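Local coordinates for tRNA (cytosine(38)-C(5))-methyltransferase (Schizosaccharomyces pombe, PDB 6FDF), which methylates carbon 5 of cytosine 38 in the anticodon loop of tRNA(Asp), taking the methyl group from S-adenosyl-L-methionine, at residues Q159-N164 with E198-R203; Y205-R210 with Y280-E285; W225-D230 with Q268-R273; I256-D261 with M274-R279. One frame throughout, in Å; residues are numbered along the deposited sequence.

Contact 1. Residues Q159-N164 with E198-R203; sequences QFNIPN and EVKRIR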
# COMPACT_ATOMS: atom_id res chain seq x y z
N GLN A 159 8.60 -7.44 9.13
CA GLN A 159 9.09 -7.01 10.43
C GLN A 159 8.01 -7.05 11.49
O GLN A 159 8.29 -6.77 12.67
CB GLN A 159 9.64 -5.58 10.34
CG GLN A 159 10.79 -5.41 9.38
CD GLN A 159 11.24 -3.96 9.30
OE1 GLN A 159 10.54 -3.12 8.74
NE2 GLN A 159 12.40 -3.67 9.88
N PHE A 160 6.78 -7.37 11.10
CA PHE A 160 5.62 -7.36 11.99
C PHE A 160 4.92 -8.72 11.95
O PHE A 160 3.71 -8.81 12.16
CB PHE A 160 4.65 -6.25 11.60
CG PHE A 160 5.24 -4.86 11.68
CD1 PHE A 160 5.94 -4.33 10.60
CD2 PHE A 160 5.09 -4.08 12.82
CE1 PHE A 160 6.49 -3.06 10.65
CE2 PHE A 160 5.64 -2.80 12.88
CZ PHE A 160 6.33 -2.29 11.80
N ASN A 161 5.68 -9.79 11.68
CA ASN A 161 5.16 -11.16 11.66
C ASN A 161 4.08 -11.32 10.61
O ASN A 161 3.03 -11.93 10.85
CB ASN A 161 4.62 -11.57 13.02
CG ASN A 161 4.34 -13.06 13.13
OD1 ASN A 161 4.93 -13.87 12.42
ND2 ASN A 161 3.45 -13.42 14.04
N ILE A 162 4.31 -10.75 9.44
CA ILE A 162 3.43 -10.90 8.30
C ILE A 162 4.29 -11.50 7.19
O ILE A 162 5.33 -10.93 6.85
CB ILE A 162 2.80 -9.57 7.86
CG1 ILE A 162 1.99 -8.97 9.01
CG2 ILE A 162 1.95 -9.76 6.61
CD1 ILE A 162 1.72 -7.47 8.86
N PRO A 163 3.91 -12.64 6.62
CA PRO A 163 4.80 -13.35 5.68
C PRO A 163 4.74 -12.78 4.27
O PRO A 163 4.42 -13.47 3.30
CB PRO A 163 4.27 -14.78 5.76
CG PRO A 163 2.80 -14.61 6.02
CD PRO A 163 2.71 -13.42 6.95
N ASN A 164 5.04 -11.49 4.14
CA ASN A 164 5.11 -10.87 2.83
C ASN A 164 6.13 -9.75 2.87
O ASN A 164 6.18 -8.98 3.83
CB ASN A 164 3.73 -10.35 2.39
CG ASN A 164 3.76 -9.69 1.02
OD1 ASN A 164 3.37 -8.53 0.87
ND2 ASN A 164 4.22 -10.43 0.01
N GLU A 198 3.45 -19.17 16.84
CA GLU A 198 2.73 -17.94 16.61
C GLU A 198 3.31 -17.19 15.42
O GLU A 198 2.86 -16.08 15.12
CB GLU A 198 2.74 -17.04 17.85
CG GLU A 198 3.96 -17.24 18.71
CD GLU A 198 4.10 -16.20 19.81
OE1 GLU A 198 3.08 -15.83 20.42
OE2 GLU A 198 5.24 -15.77 20.07
N VAL A 199 4.30 -17.76 14.75
CA VAL A 199 4.91 -17.13 13.59
C VAL A 199 3.97 -17.38 12.42
O VAL A 199 3.72 -18.53 12.06
CB VAL A 199 6.30 -17.71 13.31
CG1 VAL A 199 6.79 -17.26 11.94
CG2 VAL A 199 7.28 -17.30 14.40
N LYS A 200 3.45 -16.31 11.84
CA LYS A 200 2.50 -16.47 10.75
C LYS A 200 3.20 -16.97 9.50
O LYS A 200 4.31 -16.56 9.17
CB LYS A 200 1.75 -15.17 10.50
CG LYS A 200 0.90 -14.77 11.69
CD LYS A 200 -0.23 -13.83 11.30
CE LYS A 200 -1.07 -13.48 12.52
NZ LYS A 200 -1.73 -14.70 13.08
N ARG A 201 2.52 -17.87 8.80
CA ARG A 201 3.03 -18.47 7.58
C ARG A 201 1.96 -18.34 6.51
O ARG A 201 0.83 -17.90 6.78
CB ARG A 201 3.44 -19.93 7.81
CG ARG A 201 4.58 -20.06 8.82
CD ARG A 201 4.87 -21.49 9.22
NE ARG A 201 5.92 -21.55 10.23
CZ ARG A 201 7.23 -21.56 9.97
NH1 ARG A 201 7.65 -21.53 8.71
NH2 ARG A 201 8.11 -21.61 10.96
N ILE A 202 2.33 -18.69 5.28
CA ILE A 202 1.43 -18.53 4.14
C ILE A 202 0.09 -19.22 4.39
O ILE A 202 -0.97 -18.67 4.06
CB ILE A 202 2.11 -19.05 2.86
CG1 ILE A 202 3.34 -18.20 2.54
CG2 ILE A 202 1.14 -19.03 1.69
CD1 ILE A 202 3.01 -16.74 2.32
N ARG A 203 0.13 -20.42 4.98
CA ARG A 203 -1.10 -21.18 5.22
C ARG A 203 -2.13 -20.38 6.01
O ARG A 203 -3.34 -20.62 5.87
CB ARG A 203 -0.78 -22.48 5.96
CG ARG A 203 -0.10 -22.25 7.31
CD ARG A 203 0.01 -23.54 8.13
NE ARG A 203 1.31 -24.19 8.00
CZ ARG A 203 2.24 -24.22 8.95
NH1 ARG A 203 3.39 -24.84 8.73
NH2 ARG A 203 2.02 -23.62 10.11
O HOH W 1 5.62 -14.04 9.56
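The side-chain amide of N161 is the flat group that meets the segment 198-203. ND2 gives a hydrogen to E198 O at 2.9 Å, with the acceptor close to the amide plane, while OD1 receives K200 N, also at 2.9 Å, from a donor tilted 26° from the carbonyl plane. Both bonds flank one residue, V199, whose CA lies 3.5 Å from N161 OD1, and asparagine suits the place because it offers a donor and an acceptor in the spacing of a peptide group. CG stands anti to the backbone N (chi1 -168°), and the amide beyond it reaches E198 and K200. OD1 also accepts from a water that donates to K200 O, giving this polar atom two donors. The puckered, apolar ring of P163 rests on the backbone further along: its CG is 3.9 Å from R201 C, and its CB meets I202 CD1 at 4.2 Å. K200 lays CB and CG over N161 O, with CB 3.5 Å from that oxygen, and then carries its ammonium away. R201 turns to the other side, where E196 and D235 O hold its guanidinium. P163 is the centre of an inverse gamma turn, closed by N164 N to I162 O at 2.8 Å, a turn that proline's restricted phi favours. The turn leads into what is probably motif VIII of the C5-methyltransferase family; the contact ties this loop of the catalytic domain to the chain that, as in relatives, probably runs toward a smaller domain.

Contact 2. Residues Y205-R210 with Y280-E285; sequences YLEIER and YFTARE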
# COMPACT_ATOMS: atom_id res chain seq x y z
N TYR A 205 -3.08 -17.44 5.59
CA TYR A 205 -3.78 -16.50 4.73
C TYR A 205 -4.51 -17.17 3.57
O TYR A 205 -5.29 -16.50 2.88
CB TYR A 205 -2.79 -15.46 4.18
CG TYR A 205 -2.15 -14.63 5.27
CD1 TYR A 205 -1.14 -15.15 6.07
CD2 TYR A 205 -2.56 -13.32 5.50
CE1 TYR A 205 -0.56 -14.40 7.07
CE2 TYR A 205 -1.99 -12.56 6.50
CZ TYR A 205 -0.99 -13.11 7.29
OH TYR A 205 -0.41 -12.36 8.28
N LEU A 206 -4.28 -18.46 3.34
CA LEU A 206 -4.83 -19.11 2.16
C LEU A 206 -6.33 -19.33 2.29
O LEU A 206 -6.86 -19.58 3.37
CB LEU A 206 -4.13 -20.45 1.92
CG LEU A 206 -2.63 -20.43 1.62
CD1 LEU A 206 -2.08 -21.83 1.44
CD2 LEU A 206 -2.35 -19.57 0.38
N GLU A 207 -7.00 -19.26 1.14
CA GLU A 207 -8.35 -19.80 1.04
C GLU A 207 -8.25 -21.32 1.00
O GLU A 207 -7.22 -21.89 0.63
CB GLU A 207 -9.06 -19.27 -0.19
CG GLU A 207 -9.34 -17.77 -0.14
CD GLU A 207 -10.17 -17.30 -1.32
OE1 GLU A 207 -11.41 -17.21 -1.19
OE2 GLU A 207 -9.58 -17.02 -2.38
N ILE A 208 -9.34 -21.99 1.32
CA ILE A 208 -9.28 -23.44 1.30
C ILE A 208 -10.38 -24.05 0.46
O ILE A 208 -11.48 -23.50 0.30
CB ILE A 208 -9.36 -24.07 2.71
CG1 ILE A 208 -10.79 -23.97 3.24
CG2 ILE A 208 -8.38 -23.41 3.64
CD1 ILE A 208 -11.09 -22.68 3.92
N GLU A 209 -10.03 -25.20 -0.12
CA GLU A 209 -10.92 -26.03 -0.90
C GLU A 209 -11.76 -25.20 -1.87
O GLU A 209 -12.98 -25.31 -1.92
CB GLU A 209 -11.79 -26.87 0.04
CG GLU A 209 -10.96 -27.84 0.88
CD GLU A 209 -11.81 -28.71 1.78
OE1 GLU A 209 -13.05 -28.54 1.79
OE2 GLU A 209 -11.24 -29.57 2.48
N ARG A 210 -11.07 -24.35 -2.62
CA ARG A 210 -11.66 -23.69 -3.78
C ARG A 210 -11.33 -24.49 -5.03
O ARG A 210 -10.46 -25.37 -5.03
CB ARG A 210 -11.14 -22.26 -3.92
CG ARG A 210 -11.56 -21.30 -2.83
CD ARG A 210 -11.27 -19.87 -3.26
NE ARG A 210 -11.92 -19.54 -4.52
CZ ARG A 210 -11.69 -18.43 -5.22
NH1 ARG A 210 -12.33 -18.21 -6.36
NH2 ARG A 210 -10.81 -17.53 -4.77
N TYR A 280 -1.25 -19.15 -8.89
CA TYR A 280 -1.17 -17.80 -8.35
C TYR A 280 -1.95 -17.73 -7.05
O TYR A 280 -2.91 -18.47 -6.83
CB TYR A 280 -1.71 -16.78 -9.35
CG TYR A 280 -0.97 -16.79 -10.67
CD1 TYR A 280 0.30 -16.24 -10.77
CD2 TYR A 280 -1.54 -17.35 -11.81
CE1 TYR A 280 1.00 -16.25 -11.97
CE2 TYR A 280 -0.85 -17.37 -13.01
CZ TYR A 280 0.41 -16.81 -13.09
OH TYR A 280 1.10 -16.83 -14.28
N PHE A 281 -1.53 -16.82 -6.16
CA PHE A 281 -2.41 -16.43 -5.07
C PHE A 281 -3.67 -15.80 -5.64
O PHE A 281 -3.61 -15.08 -6.65
CB PHE A 281 -1.71 -15.45 -4.13
CG PHE A 281 -0.60 -16.07 -3.33
CD1 PHE A 281 -0.88 -16.81 -2.19
CD2 PHE A 281 0.73 -15.91 -3.71
CE1 PHE A 281 0.14 -17.39 -1.46
CE2 PHE A 281 1.75 -16.49 -2.97
CZ PHE A 281 1.45 -17.23 -1.84
N THR A 282 -4.81 -16.07 -5.02
CA THR A 282 -6.03 -15.40 -5.41
C THR A 282 -5.98 -13.94 -4.97
O THR A 282 -5.19 -13.56 -4.09
CB THR A 282 -7.25 -16.09 -4.80
OG1 THR A 282 -7.32 -15.78 -3.40
CG2 THR A 282 -7.17 -17.60 -4.98
N ALA A 283 -6.83 -13.11 -5.57
CA ALA A 283 -6.87 -11.71 -5.15
C ALA A 283 -7.28 -11.57 -3.69
O ALA A 283 -6.79 -10.68 -2.99
CB ALA A 283 -7.80 -10.89 -6.05
N ARG A 284 -8.16 -12.46 -3.21
CA ARG A 284 -8.52 -12.46 -1.80
C ARG A 284 -7.31 -12.75 -0.92
O ARG A 284 -7.12 -12.13 0.13
CB ARG A 284 -9.63 -13.48 -1.53
CG ARG A 284 -9.90 -13.69 -0.04
CD ARG A 284 -10.49 -12.43 0.58
NE ARG A 284 -11.76 -12.06 -0.02
CZ ARG A 284 -12.35 -10.88 0.15
NH1 ARG A 284 -11.76 -9.96 0.90
NH2 ARG A 284 -13.52 -10.63 -0.43
N GLU A 285 -6.46 -13.69 -1.35
CA GLU A 285 -5.27 -14.02 -0.57
C GLU A 285 -4.28 -12.87 -0.59
O GLU A 285 -3.65 -12.57 0.43
CB GLU A 285 -4.65 -15.31 -1.10
CG GLU A 285 -5.54 -16.53 -0.85
CD GLU A 285 -5.08 -17.76 -1.60
OE1 GLU A 285 -4.39 -17.61 -2.63
OE2 GLU A 285 -5.43 -18.89 -1.18
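E207 and T282 meet in the tightly bonded part of the contact, where T282 OG1 donates to E207 OE2 at 2.8 Å. The same oxygen takes R210 NH2, its salt-bridge partner at 2.7 Å, and the two donors come from opposite faces of the carboxylate plane. Next to it the E207 backbone N donates to E285 OE2 at 2.8 Å, using that oxygen's anti lone pair. A glutamate suits position 285 because its two oxygens can serve two segments, the E207 backbone and its own helix start: OE1 accepts T282 N at 2.9 Å from above the carboxylate plane. With E285 N donating back to T282 OG1, this is a capping box at the start of helix 283-289. T282 OG1 sits between its backbone N and carbonyl carbon (chi1 74°), where E285 N can reach it. E207 OE2 and E285 OE2 are 4.7 Å apart, like charges that R210 on E207 and R279 on E285 would probably offset. Packing is close here too: R284 lays CB and CG against the E207 carboxylate before its guanidinium goes to L296 O, and R210 NH2 meets the T282 methyl CG2 tip to tip at 3.6 Å. On the apolar flank L206 puts CD2 at the edge of the F281 ring, 3.8 Å from CE1. The loose side begins beyond E207, where the chain bulges into solvent through I208 and the poorly ordered E209.

Contact 3. Residues W225-D230 with Q268-R273; sequences WGHQFD and QFERNR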
# COMPACT_ATOMS: atom_id res chain seq x y z
N TRP A 225 9.59 -19.31 -18.93
CA TRP A 225 10.20 -18.44 -17.94
C TRP A 225 10.17 -19.05 -16.54
O TRP A 225 10.44 -18.33 -15.57
CB TRP A 225 9.50 -17.07 -17.89
CG TRP A 225 9.40 -16.35 -19.22
CD1 TRP A 225 8.24 -16.01 -19.87
CD2 TRP A 225 10.48 -15.87 -20.03
NE1 TRP A 225 8.54 -15.35 -21.04
CE2 TRP A 225 9.90 -15.25 -21.16
CE3 TRP A 225 11.87 -15.90 -19.91
CZ2 TRP A 225 10.67 -14.67 -22.17
CZ3 TRP A 225 12.63 -15.33 -20.91
CH2 TRP A 225 12.03 -14.72 -22.03
N GLY A 226 9.80 -20.32 -16.41
CA GLY A 226 9.46 -20.87 -15.10
C GLY A 226 10.57 -20.81 -14.07
O GLY A 226 10.30 -20.70 -12.87
N HIS A 227 11.83 -20.86 -14.52
CA HIS A 227 12.94 -20.77 -13.57
C HIS A 227 13.01 -19.42 -12.86
O HIS A 227 13.69 -19.30 -11.84
CB HIS A 227 14.27 -21.08 -14.27
CG HIS A 227 14.40 -22.51 -14.70
ND1 HIS A 227 14.25 -22.91 -16.01
CD2 HIS A 227 14.66 -23.63 -13.99
CE1 HIS A 227 14.42 -24.22 -16.08
NE2 HIS A 227 14.67 -24.68 -14.87
N GLN A 228 12.32 -18.40 -13.38
CA GLN A 228 12.33 -17.08 -12.75
C GLN A 228 11.31 -16.94 -11.63
O GLN A 228 11.36 -15.94 -10.89
CB GLN A 228 12.10 -16.00 -13.81
CG GLN A 228 13.39 -15.56 -14.51
CD GLN A 228 13.47 -15.99 -15.96
OE1 GLN A 228 13.41 -17.18 -16.27
NE2 GLN A 228 13.61 -15.02 -16.85
N PHE A 229 10.36 -17.86 -11.50
CA PHE A 229 9.39 -17.78 -10.41
C PHE A 229 10.06 -18.01 -9.06
O PHE A 229 10.96 -18.84 -8.94
CB PHE A 229 8.27 -18.81 -10.58
CG PHE A 229 7.20 -18.41 -11.55
CD1 PHE A 229 6.36 -17.34 -11.28
CD2 PHE A 229 6.99 -19.14 -12.71
CE1 PHE A 229 5.35 -16.98 -12.17
CE2 PHE A 229 5.99 -18.79 -13.60
CZ PHE A 229 5.16 -17.71 -13.32
N ASP A 230 9.60 -17.28 -8.05
CA ASP A 230 9.85 -17.63 -6.66
C ASP A 230 8.68 -18.49 -6.17
O ASP A 230 7.54 -18.03 -6.15
CB ASP A 230 10.00 -16.39 -5.79
CG ASP A 230 10.22 -16.72 -4.32
OD1 ASP A 230 11.31 -17.23 -3.99
OD2 ASP A 230 9.31 -16.47 -3.50
N GLN A 268 12.08 -31.50 -8.45
CA GLN A 268 10.84 -31.86 -9.13
C GLN A 268 10.58 -30.94 -10.31
O GLN A 268 9.98 -31.36 -11.31
CB GLN A 268 9.67 -31.82 -8.15
CG GLN A 268 8.32 -32.14 -8.78
CD GLN A 268 8.29 -33.49 -9.47
OE1 GLN A 268 7.68 -33.64 -10.53
NE2 GLN A 268 8.93 -34.49 -8.87
N PHE A 269 11.03 -29.68 -10.23
CA PHE A 269 10.78 -28.74 -11.32
C PHE A 269 11.37 -29.25 -12.63
O PHE A 269 10.74 -29.16 -13.68
CB PHE A 269 11.34 -27.36 -10.97
CG PHE A 269 10.84 -26.26 -11.86
CD1 PHE A 269 11.43 -26.01 -13.09
CD2 PHE A 269 9.77 -25.47 -11.47
CE1 PHE A 269 10.97 -25.00 -13.92
CE2 PHE A 269 9.30 -24.45 -12.29
CZ PHE A 269 9.91 -24.22 -13.52
N GLU A 270 12.59 -29.80 -12.58
CA GLU A 270 13.20 -30.35 -13.79
C GLU A 270 12.52 -31.64 -14.21
O GLU A 270 12.46 -31.95 -15.41
CB GLU A 270 14.70 -30.58 -13.57
CG GLU A 270 15.48 -29.32 -13.23
CD GLU A 270 15.27 -28.19 -14.24
OE1 GLU A 270 15.11 -28.48 -15.44
OE2 GLU A 270 15.27 -27.02 -13.82
N ARG A 271 12.02 -32.42 -13.24
CA ARG A 271 11.38 -33.69 -13.56
C ARG A 271 10.06 -33.47 -14.30
O ARG A 271 9.85 -34.02 -15.38
CB ARG A 271 11.17 -34.50 -12.28
CG ARG A 271 12.47 -35.03 -11.68
CD ARG A 271 12.25 -35.79 -10.38
NE ARG A 271 13.48 -36.44 -9.93
CZ ARG A 271 13.68 -36.92 -8.70
NH1 ARG A 271 12.73 -36.81 -7.78
NH2 ARG A 271 14.83 -37.49 -8.39
N ASN A 272 9.16 -32.68 -13.70
CA ASN A 272 7.87 -32.35 -14.31
C ASN A 272 7.32 -31.16 -13.53
O ASN A 272 6.72 -31.34 -12.47
CB ASN A 272 6.92 -33.54 -14.26
CG ASN A 272 5.51 -33.18 -14.72
OD1 ASN A 272 5.27 -32.11 -15.29
ND2 ASN A 272 4.56 -34.08 -14.48
N ARG A 273 7.55 -29.95 -14.06
CA ARG A 273 7.16 -28.74 -13.35
C ARG A 273 5.65 -28.61 -13.20
O ARG A 273 5.18 -27.89 -12.31
CB ARG A 273 7.73 -27.50 -14.05
CG ARG A 273 7.27 -27.33 -15.50
CD ARG A 273 8.20 -26.41 -16.27
NE ARG A 273 9.48 -27.05 -16.53
CZ ARG A 273 10.55 -26.42 -17.00
NH1 ARG A 273 10.50 -25.13 -17.28
NH2 ARG A 273 11.68 -27.09 -17.20
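A His-carboxylate hydrogen bond between H227 and E270 fastens the 3-10 turn 226-228 to helix 265-272, in the smaller domain that, as in relatives of this family, probably carries target recognition. H227 NE2 donates to E270 OE2 at 2.6 Å, nearly straight, along the syn lone pair; ring and carboxylate are almost coplanar. E270 reaches this spot by a bend at chi2, and its carboxylate would probably favour a protonated imidazole, an effect that the nearby R273 would partly oppose. F269 supplies the apolar part. Its CG lies anti to the backbone N (chi1 -165°), and the ring extends toward the turn, bringing CE1 over one face of the imidazole, toward the rim, 3.8 Å from H227 NE2. The two ring planes are inclined at 50°. At the far end of the phenyl, CZ comes to 3.5 Å from G226 C. Glycine suits this position because a beta carbon would run into F269 CZ. R273 folds back onto the phenylalanine: its CB stands over the centre of the ring, and F269 CE1 lies 3.3 Å above the centre of the guanidinium plane. The polar end of that arginine is held by L222 O, in the preceding helix 219-225. An alanine at F269 would probably open a gap beneath G226 and leave one face of the H227 ring and of the R273 guanidinium without its aromatic cover. Alongside, R273 NH2 comes to 4.1 Å from H227 CE1, the guanidinium plane turned 80° from the imidazole.

Contact 4. Residues I256-D261 with M274-R279; sequences ILQMSD and MALQLR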
# COMPACT_ATOMS: atom_id res chain seq x y z
N ILE A 256 4.62 -17.53 -6.41
CA ILE A 256 3.53 -18.44 -6.70
C ILE A 256 3.58 -19.58 -5.69
O ILE A 256 4.59 -19.79 -5.01
CB ILE A 256 3.57 -18.98 -8.15
CG1 ILE A 256 4.93 -19.59 -8.48
CG2 ILE A 256 3.24 -17.86 -9.14
CD1 ILE A 256 4.98 -20.32 -9.80
N LEU A 257 2.49 -20.33 -5.62
CA LEU A 257 2.25 -21.31 -4.56
C LEU A 257 2.32 -22.73 -5.10
O LEU A 257 1.58 -23.08 -6.02
CB LEU A 257 0.88 -21.07 -3.91
CG LEU A 257 0.57 -21.99 -2.73
CD1 LEU A 257 1.43 -21.64 -1.53
CD2 LEU A 257 -0.91 -21.92 -2.37
N GLN A 258 3.20 -23.54 -4.51
CA GLN A 258 3.23 -24.97 -4.78
C GLN A 258 2.19 -25.67 -3.91
O GLN A 258 2.28 -25.61 -2.68
CB GLN A 258 4.62 -25.54 -4.49
CG GLN A 258 4.67 -27.07 -4.48
CD GLN A 258 6.04 -27.61 -4.09
OE1 GLN A 258 7.06 -26.96 -4.31
NE2 GLN A 258 6.06 -28.80 -3.51
N MET A 259 1.22 -26.32 -4.54
CA MET A 259 0.22 -27.08 -3.81
C MET A 259 0.58 -28.55 -3.62
O MET A 259 -0.03 -29.22 -2.78
CB MET A 259 -1.14 -26.97 -4.50
CG MET A 259 -1.71 -25.56 -4.50
SD MET A 259 -3.46 -25.47 -4.96
CE MET A 259 -3.36 -25.74 -6.73
N SER A 260 1.53 -29.08 -4.39
CA SER A 260 1.94 -30.46 -4.20
C SER A 260 2.82 -30.58 -2.96
O SER A 260 3.27 -29.60 -2.37
CB SER A 260 2.68 -30.96 -5.44
OG SER A 260 4.00 -30.44 -5.48
N ASP A 261 3.07 -31.83 -2.55
CA ASP A 261 3.79 -32.12 -1.32
C ASP A 261 5.28 -32.34 -1.54
O ASP A 261 5.98 -32.69 -0.58
CB ASP A 261 3.19 -33.34 -0.63
CG ASP A 261 3.30 -34.60 -1.46
OD1 ASP A 261 3.06 -34.53 -2.68
OD2 ASP A 261 3.63 -35.66 -0.89
N MET A 274 4.86 -29.30 -14.04
CA MET A 274 3.42 -29.24 -13.87
C MET A 274 2.93 -30.05 -12.68
O MET A 274 1.84 -29.80 -12.17
CB MET A 274 2.71 -29.70 -15.15
CG MET A 274 3.03 -28.86 -16.37
SD MET A 274 2.85 -27.10 -16.04
CE MET A 274 1.07 -26.98 -15.91
N ALA A 275 3.72 -31.02 -12.22
CA ALA A 275 3.33 -31.84 -11.08
C ALA A 275 3.47 -31.10 -9.75
O ALA A 275 3.02 -31.61 -8.72
CB ALA A 275 4.16 -33.13 -11.04
N LEU A 276 4.09 -29.92 -9.76
CA LEU A 276 4.16 -29.09 -8.57
C LEU A 276 2.83 -28.42 -8.24
O LEU A 276 2.70 -27.86 -7.15
CB LEU A 276 5.24 -28.02 -8.73
CG LEU A 276 6.67 -28.54 -8.70
CD1 LEU A 276 7.64 -27.46 -9.15
CD2 LEU A 276 7.02 -29.04 -7.30
N GLN A 277 1.86 -28.46 -9.16
CA GLN A 277 0.55 -27.86 -8.94
C GLN A 277 0.68 -26.41 -8.51
O GLN A 277 0.17 -25.98 -7.47
CB GLN A 277 -0.26 -28.67 -7.91
CG GLN A 277 -0.37 -30.15 -8.23
CD GLN A 277 -1.17 -30.90 -7.18
OE1 GLN A 277 -0.68 -31.84 -6.56
NE2 GLN A 277 -2.41 -30.48 -6.96
N LEU A 278 1.39 -25.64 -9.33
CA LEU A 278 1.66 -24.24 -9.02
C LEU A 278 0.47 -23.38 -9.41
O LEU A 278 -0.06 -23.51 -10.52
CB LEU A 278 2.91 -23.77 -9.78
CG LEU A 278 4.19 -24.51 -9.41
CD1 LEU A 278 5.23 -24.38 -10.52
CD2 LEU A 278 4.75 -23.96 -8.11
N ARG A 279 0.06 -22.50 -8.51
CA ARG A 279 -1.02 -21.56 -8.78
C ARG A 279 -0.62 -20.17 -8.30
O ARG A 279 0.22 -20.01 -7.42
CB ARG A 279 -2.34 -21.98 -8.11
CG ARG A 279 -2.36 -21.88 -6.58
CD ARG A 279 -3.81 -22.07 -6.10
NE ARG A 279 -3.97 -22.15 -4.65
CZ ARG A 279 -4.12 -21.09 -3.85
NH1 ARG A 279 -4.09 -19.86 -4.36
NH2 ARG A 279 -4.29 -21.26 -2.54
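L257 CG stands anti to its backbone N (chi1 -177°), while R279 CG sits between backbone N and carbonyl carbon (chi1 70°) and the chain then runs extended to NE. The two side chains lie side by side, pointing the same way, with L257 CD2 over one face of the guanidinium, 3.4 Å from NH2. M259 SD meets the edge in plane, 3.4 Å from R279 NE. Strands 256-258 and 278-279 are neighbours in a small three-stranded mixed sheet, 256-258 in the middle beside 231-232; L257 and R279 form an antiparallel hydrogen-bonded pair, L257 N to R279 O at 2.9 Å and R279 N to L257 O at 3.0 Å. Past the strands, L276 O accepts S260 N, and Q277 O accepts M259 N at 3.1 Å. On the face that Q258 shares with L278, Q258 lays its amide against L276 CD2, 3.6 Å from OE1, and sends NE2 to S260 O and H262 O while T265 OG1 holds OE1. A leucine in place of Q258 would probably leave T265 OG1, S260 O and H262 O without this side-chain partner. R279 NH1 forms a salt bridge with E285, and W212 makes a cation-pi contact. Carbon on its face, sulphur at its edge and a carboxylate on NH1 are likely to keep the arginine's charge satisfied within a buried site.

The four contacts run outward from the catalytic domain. The bound S-adenosyl-L-homocysteine is about 14 Å from the side chain of R284 in contact 2. Contacts 1 and 2, with centres 16 Å apart, abut through Y205, whose CE1 packs 3.4 Å from P163 CD. Contacts 2 and 4 have centres 13 Å apart and share the salt bridge from E285 OE1 to R279 NH1 at 2.9 Å, which joins the start of helix 283-289 to the strand before it. Contacts 3 and 4 are closest, with centres 10 Å apart; D230 O and I256 N, 3.0 Å apart, probably form a hydrogen bond between them, and F229 packs on I256.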